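Local coordinates for ESAT-6/WXG100 secretion system protein (Streptococcus gallolyticus, PDB 7JQE) that is a subunit of the bacterial type VIIb secretion system, where its extracellular region probably takes part in protein export, at residues Arg113-Arg127 against Glu482-Pro494. Numbering follows the deposited sequence.
Sequences RTELSDLLEEVKATR and EIIELQSTIDSLP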
loop_
_atom_site.group_PDB
_atom_site.type_symbol
_atom_site.label_atom_id
_atom_site.label_comp_id
_atom_site.label_asym_id
_atom_site.label_seq_id
_atom_site.Cartn_x
_atom_site.Cartn_y
_atom_site.Cartn_z
ATOM N N ARG A 113 41.830 61.981 -9.911
ATOM C CA ARG A 113 42.627 60.765 -9.803
ATOM C C ARG A 113 42.384 60.064 -8.472
ATOM O O ARG A 113 42.304 58.831 -8.418
ATOM C CB ARG A 113 44.106 61.103 -9.973
ATOM C CG ARG A 113 45.056 59.925 -9.849
ATOM C CD ARG A 113 46.495 60.420 -9.892
ATOM N NE ARG A 113 46.744 61.220 -11.087
ATOM C CZ ARG A 113 47.663 62.176 -11.171
ATOM N NH1 ARG A 113 47.815 62.853 -12.301
ATOM N NH2 ARG A 113 48.424 62.464 -10.125
ATOM N N THR A 114 42.263 60.832 -7.387
ATOM C CA THR A 114 42.028 60.225 -6.081
ATOM C C THR A 114 40.601 59.700 -5.962
ATOM O O THR A 114 40.368 58.665 -5.325
ATOM C CB THR A 114 42.331 61.232 -4.970
ATOM O OG1 THR A 114 41.883 60.711 -3.714
ATOM C CG2 THR A 114 41.639 62.554 -5.241
ATOM N N GLU A 115 39.635 60.397 -6.564
ATOM C CA GLU A 115 38.270 59.881 -6.596
ATOM C C GLU A 115 38.223 58.520 -7.280
ATOM O O GLU A 115 37.624 57.571 -6.762
ATOM C CB GLU A 115 37.348 60.871 -7.308
ATOM C CG GLU A 115 37.255 62.244 -6.656
ATOM C CD GLU A 115 36.533 62.216 -5.322
ATOM O OE1 GLU A 115 36.372 61.113 -4.755
ATOM O OE2 GLU A 115 36.125 63.297 -4.845
ATOM N N LEU A 116 38.860 58.407 -8.448
ATOM C CA LEU A 116 38.850 57.141 -9.173
ATOM C C LEU A 116 39.535 56.039 -8.376
ATOM O O LEU A 116 39.124 54.874 -8.436
ATOM C CB LEU A 116 39.513 57.308 -10.539
ATOM C CG LEU A 116 38.778 58.219 -11.524
ATOM C CD1 LEU A 116 39.466 58.217 -12.884
ATOM C CD2 LEU A 116 37.318 57.805 -11.648
ATOM N N SER A 117 40.588 56.380 -7.628
ATOM C CA SER A 117 41.247 55.372 -6.803
ATOM C C SER A 117 40.318 54.836 -5.723
ATOM O O SER A 117 40.406 53.657 -5.357
ATOM C CB SER A 117 42.516 55.946 -6.177
ATOM O OG SER A 117 43.461 56.282 -7.178
ATOM N N ASP A 118 39.429 55.683 -5.197
ATOM C CA ASP A 118 38.436 55.208 -4.239
ATOM C C ASP A 118 37.364 54.375 -4.931
ATOM O O ASP A 118 36.954 53.328 -4.416
ATOM C CB ASP A 118 37.806 56.389 -3.502
ATOM C CG ASP A 118 38.828 57.224 -2.761
ATOM O OD1 ASP A 118 39.812 56.648 -2.248
ATOM O OD2 ASP A 118 38.652 58.460 -2.696
ATOM N N LEU A 119 36.894 54.830 -6.094
ATOM C CA LEU A 119 35.933 54.043 -6.858
ATOM C C LEU A 119 36.484 52.658 -7.165
ATOM O O LEU A 119 35.747 51.666 -7.131
ATOM C CB LEU A 119 35.560 54.777 -8.148
ATOM C CG LEU A 119 34.616 54.051 -9.106
ATOM C CD1 LEU A 119 33.301 53.715 -8.416
ATOM C CD2 LEU A 119 34.367 54.880 -10.355
ATOM N N LEU A 120 37.785 52.569 -7.452
ATOM C CA LEU A 120 38.391 51.279 -7.761
ATOM C C LEU A 120 38.152 50.276 -6.640
ATOM O O LEU A 120 37.777 49.124 -6.889
ATOM C CB LEU A 120 39.886 51.452 -8.020
ATOM C CG LEU A 120 40.576 50.295 -8.744
ATOM C CD1 LEU A 120 40.091 50.215 -10.180
ATOM C CD2 LEU A 120 42.087 50.454 -8.696
ATOM N N GLU A 121 38.367 50.695 -5.391
ATOM C CA GLU A 121 38.202 49.774 -4.270
ATOM C C GLU A 121 36.750 49.343 -4.121
ATOM O O GLU A 121 36.470 48.176 -3.821
ATOM C CB GLU A 121 38.709 50.414 -2.982
ATOM C CG GLU A 121 40.177 50.786 -3.019
ATOM C CD GLU A 121 40.694 51.228 -1.667
ATOM O OE1 GLU A 121 40.264 50.644 -0.649
ATOM O OE2 GLU A 121 41.524 52.162 -1.622
ATOM N N GLU A 122 35.810 50.272 -4.317
ATOM C CA GLU A 122 34.400 49.900 -4.290
ATOM C C GLU A 122 34.095 48.839 -5.340
ATOM O O GLU A 122 33.310 47.915 -5.090
ATOM C CB GLU A 122 33.527 51.134 -4.507
ATOM C CG GLU A 122 33.634 52.172 -3.405
ATOM C CD GLU A 122 32.981 51.721 -2.113
ATOM O OE1 GLU A 122 32.235 50.717 -2.140
ATOM O OE2 GLU A 122 33.211 52.371 -1.071
ATOM N N VAL A 123 34.708 48.953 -6.519
ATOM C CA VAL A 123 34.484 47.960 -7.566
ATOM C C VAL A 123 35.113 46.627 -7.184
ATOM O O VAL A 123 34.583 45.560 -7.516
ATOM C CB VAL A 123 35.019 48.468 -8.916
ATOM C CG1 VAL A 123 34.922 47.369 -9.960
ATOM C CG2 VAL A 123 34.251 49.704 -9.360
ATOM N N LYS A 124 36.260 46.661 -6.500
ATOM C CA LYS A 124 36.882 45.419 -6.050
ATOM C C LYS A 124 35.995 44.702 -5.043
ATOM O O LYS A 124 35.927 43.467 -5.030
ATOM C CB LYS A 124 38.256 45.696 -5.437
ATOM C CG LYS A 124 39.192 46.546 -6.288
ATOM C CD LYS A 124 40.413 46.992 -5.486
ATOM C CE LYS A 124 41.275 47.968 -6.277
ATOM N NZ LYS A 124 42.327 48.627 -5.441
ATOM N N ALA A 125 35.305 45.464 -4.188
ATOM C CA ALA A 125 34.484 44.860 -3.145
ATOM C C ALA A 125 33.249 44.191 -3.729
ATOM O O ALA A 125 32.864 43.100 -3.291
ATOM C CB ALA A 125 34.088 45.914 -2.112
ATOM N N THR A 126 32.606 44.829 -4.712
ATOM C CA THR A 126 31.436 44.213 -5.331
ATOM C C THR A 126 31.828 43.015 -6.181
ATOM O O THR A 126 31.067 42.048 -6.275
ATOM C CB THR A 126 30.678 45.235 -6.182
ATOM O OG1 THR A 126 31.373 45.437 -7.417
ATOM C CG2 THR A 126 30.559 46.558 -5.451
ATOM N N ARG A 127 33.004 43.058 -6.809
ATOM C CA ARG A 127 33.488 41.883 -7.523
ATOM C C ARG A 127 33.688 40.716 -6.566
ATOM O O ARG A 127 33.474 39.555 -6.934
ATOM C CB ARG A 127 34.785 42.215 -8.258
ATOM C CG ARG A 127 35.255 41.147 -9.227
ATOM C CD ARG A 127 36.638 41.486 -9.788
ATOM N NE ARG A 127 37.658 41.509 -8.741
ATOM C CZ ARG A 127 38.919 41.139 -8.923
ATOM N NH1 ARG A 127 39.325 40.714 -10.114
ATOM N NH2 ARG A 127 39.773 41.185 -7.911
ATOM N N GLU A 482 36.560 45.738 -16.144
ATOM C CA GLU A 482 36.305 47.129 -15.788
ATOM C C GLU A 482 37.360 47.653 -14.822
ATOM O O GLU A 482 37.802 48.804 -14.936
ATOM C CB GLU A 482 34.900 47.268 -15.201
ATOM C CG GLU A 482 33.788 47.058 -16.226
ATOM C CD GLU A 482 32.551 46.402 -15.638
ATOM O OE1 GLU A 482 32.518 46.176 -14.412
ATOM O OE2 GLU A 482 31.611 46.105 -16.403
ATOM N N ILE A 483 37.789 46.817 -13.872
ATOM C CA ILE A 483 38.867 47.216 -12.970
ATOM C C ILE A 483 40.133 47.533 -13.758
ATOM O O ILE A 483 40.835 48.510 -13.472
ATOM C CB ILE A 483 39.117 46.119 -11.920
ATOM C CG1 ILE A 483 37.844 45.855 -11.112
ATOM C CG2 ILE A 483 40.269 46.509 -11.009
ATOM C CD1 ILE A 483 37.991 44.767 -10.080
ATOM N N ILE A 484 40.446 46.709 -14.758
ATOM C CA ILE A 484 41.639 46.937 -15.567
ATOM C C ILE A 484 41.552 48.286 -16.266
ATOM O O ILE A 484 42.515 49.063 -16.283
ATOM C CB ILE A 484 41.830 45.788 -16.572
ATOM C CG1 ILE A 484 42.267 44.514 -15.847
ATOM C CG2 ILE A 484 42.825 46.174 -17.650
ATOM C CD1 ILE A 484 42.411 43.305 -16.753
ATOM N N GLU A 485 40.390 48.592 -16.847
ATOM C CA GLU A 485 40.240 49.863 -17.545
ATOM C C GLU A 485 40.291 51.041 -16.577
ATOM O O GLU A 485 40.874 52.085 -16.894
ATOM C CB GLU A 485 38.943 49.872 -18.352
ATOM C CG GLU A 485 39.050 49.132 -19.673
ATOM C CD GLU A 485 37.725 49.040 -20.405
ATOM O OE1 GLU A 485 36.697 49.472 -19.841
ATOM O OE2 GLU A 485 37.711 48.533 -21.547
ATOM N N LEU A 486 39.695 50.894 -15.391
ATOM C CA LEU A 486 39.746 51.979 -14.415
ATOM C C LEU A 486 41.175 52.232 -13.950
ATOM O O LEU A 486 41.602 53.386 -13.839
ATOM C CB LEU A 486 38.836 51.668 -13.227
ATOM C CG LEU A 486 38.735 52.752 -12.149
ATOM C CD1 LEU A 486 38.395 54.102 -12.757
ATOM C CD2 LEU A 486 37.702 52.367 -11.103
ATOM N N GLN A 487 41.934 51.168 -13.676
ATOM C CA GLN A 487 43.338 51.346 -13.314
ATOM C C GLN A 487 44.125 51.980 -14.452
ATOM O O GLN A 487 45.003 52.818 -14.217
ATOM C CB GLN A 487 43.961 50.008 -12.919
ATOM C CG GLN A 487 44.159 49.841 -11.424
ATOM C CD GLN A 487 45.302 50.677 -10.890
ATOM O OE1 GLN A 487 46.469 50.357 -11.109
ATOM N NE2 GLN A 487 44.975 51.756 -10.188
ATOM N N SER A 488 43.828 51.588 -15.693
ATOM C CA SER A 488 44.562 52.116 -16.838
ATOM C C SER A 488 44.395 53.628 -16.947
ATOM O O SER A 488 45.375 54.360 -17.128
ATOM C CB SER A 488 44.095 51.424 -18.120
ATOM O OG SER A 488 44.849 51.853 -19.240
ATOM N N THR A 489 43.157 54.115 -16.837
ATOM C CA THR A 489 42.919 55.553 -16.922
ATOM C C THR A 489 43.482 56.282 -15.710
ATOM O O THR A 489 44.018 57.388 -15.845
ATOM C CB THR A 489 41.427 55.837 -17.079
ATOM O OG1 THR A 489 40.673 54.910 -16.288
ATOM C CG2 THR A 489 41.015 55.706 -18.534
ATOM N N ILE A 490 43.375 55.690 -14.518
ATOM C CA ILE A 490 44.017 56.288 -13.350
ATOM C C ILE A 490 45.513 56.431 -13.593
ATOM O O ILE A 490 46.093 57.505 -13.397
ATOM C CB ILE A 490 43.736 55.462 -12.083
ATOM C CG1 ILE A 490 42.237 55.417 -11.786
ATOM C CG2 ILE A 490 44.495 56.052 -10.897
ATOM C CD1 ILE A 490 41.906 54.754 -10.468
ATOM N N ASP A 491 46.162 55.345 -14.023
ATOM C CA ASP A 491 47.584 55.411 -14.351
ATOM C C ASP A 491 47.849 56.467 -15.420
ATOM O O ASP A 491 48.664 57.374 -15.223
ATOM C CB ASP A 491 48.083 54.039 -14.808
ATOM C CG ASP A 491 48.331 53.089 -13.650
ATOM O OD1 ASP A 491 48.204 53.523 -12.484
ATOM O OD2 ASP A 491 48.652 51.908 -13.905
ATOM N N SER A 492 47.157 56.371 -16.558
ATOM C CA SER A 492 47.305 57.338 -17.646
ATOM C C SER A 492 46.452 58.575 -17.353
ATOM O O SER A 492 45.390 58.802 -17.937
ATOM C CB SER A 492 46.933 56.700 -18.977
ATOM O OG SER A 492 47.823 55.646 -19.308
ATOM N N LEU A 493 46.951 59.392 -16.420
ATOM C CA LEU A 493 46.274 60.609 -15.983
ATOM C C LEU A 493 47.279 61.522 -15.290
ATOM O O LEU A 493 47.621 61.289 -14.122
ATOM C CB LEU A 493 45.112 60.269 -15.046
ATOM C CG LEU A 493 44.197 61.417 -14.613
ATOM C CD1 LEU A 493 43.349 61.903 -15.776
ATOM C CD2 LEU A 493 43.314 60.998 -13.452
ATOM N N PRO A 494 47.797 62.558 -15.981
ATOM C CA PRO A 494 48.832 63.458 -15.456
ATOM C C PRO A 494 48.265 64.619 -14.647
ATOM O O PRO A 494 49.049 65.329 -14.016
ATOM C CB PRO A 494 49.515 63.970 -16.726
ATOM C CG PRO A 494 48.413 64.015 -17.716
ATOM C CD PRO A 494 47.489 62.856 -17.390
#
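Ile483 fills, as a knob, the hole made by Leu120, Val123, Lys124 and Arg127 of helix 113-127. With CG1 anti to the carbonyl carbon (chi1 -59°), the longer branch runs past Val123 in the opposite sense, CG1 to CG1 3.5 Å. The terminal CD1 then lies over one face of the Arg127 guanidinium, 3.5 Å from NE, while the polar end of that arginine is bound to Thr480 and to the carbonyl of Leu141. CG2, the other branch, meets CD1 of Leu120. One turn on, Leu486 points toward helix 113-127: its CD2 presses on Leu120 CD1 at 3.3 Å and reaches Leu119 CG, and its CD1 meets CD2 of Leu116. Gln487, bent at chi2, lays CG and NE2 against the second methyl of Leu120, CG to CD2 3.5 Å, so the leucine is gripped on both branches. Ile490 sets its CD1 against the backbone of Leu116, 3.4 Å from the carbonyl C, and its CG2 lies near the hydroxyl of Ser117, which is itself hydrogen-bonded to Arg113 O. After the inverse gamma turn at Ser492, Leu493 turns its side chain toward helix 113-127, placing CD2 3.6 Å from CB of Arg113. The arginine, extended and then bent at chi3, sets NH1 so close to Leu493 O that the bond is doubtful. Segments 113-127 and 482-491 run nearly antiparallel, at 161° with axes 9.8 Å apart; they belong to helix 102-135 and the last modelled helix, 462-491, near one end of the elongated molecule. Phe147 and the loop around it cover Ile484 and Gln487. Glu115 packs on Thr489 of the second subunit and Thr126 on Glu478 of that subunit, so helix 102-135 also meets the neighbour's helix 462-491.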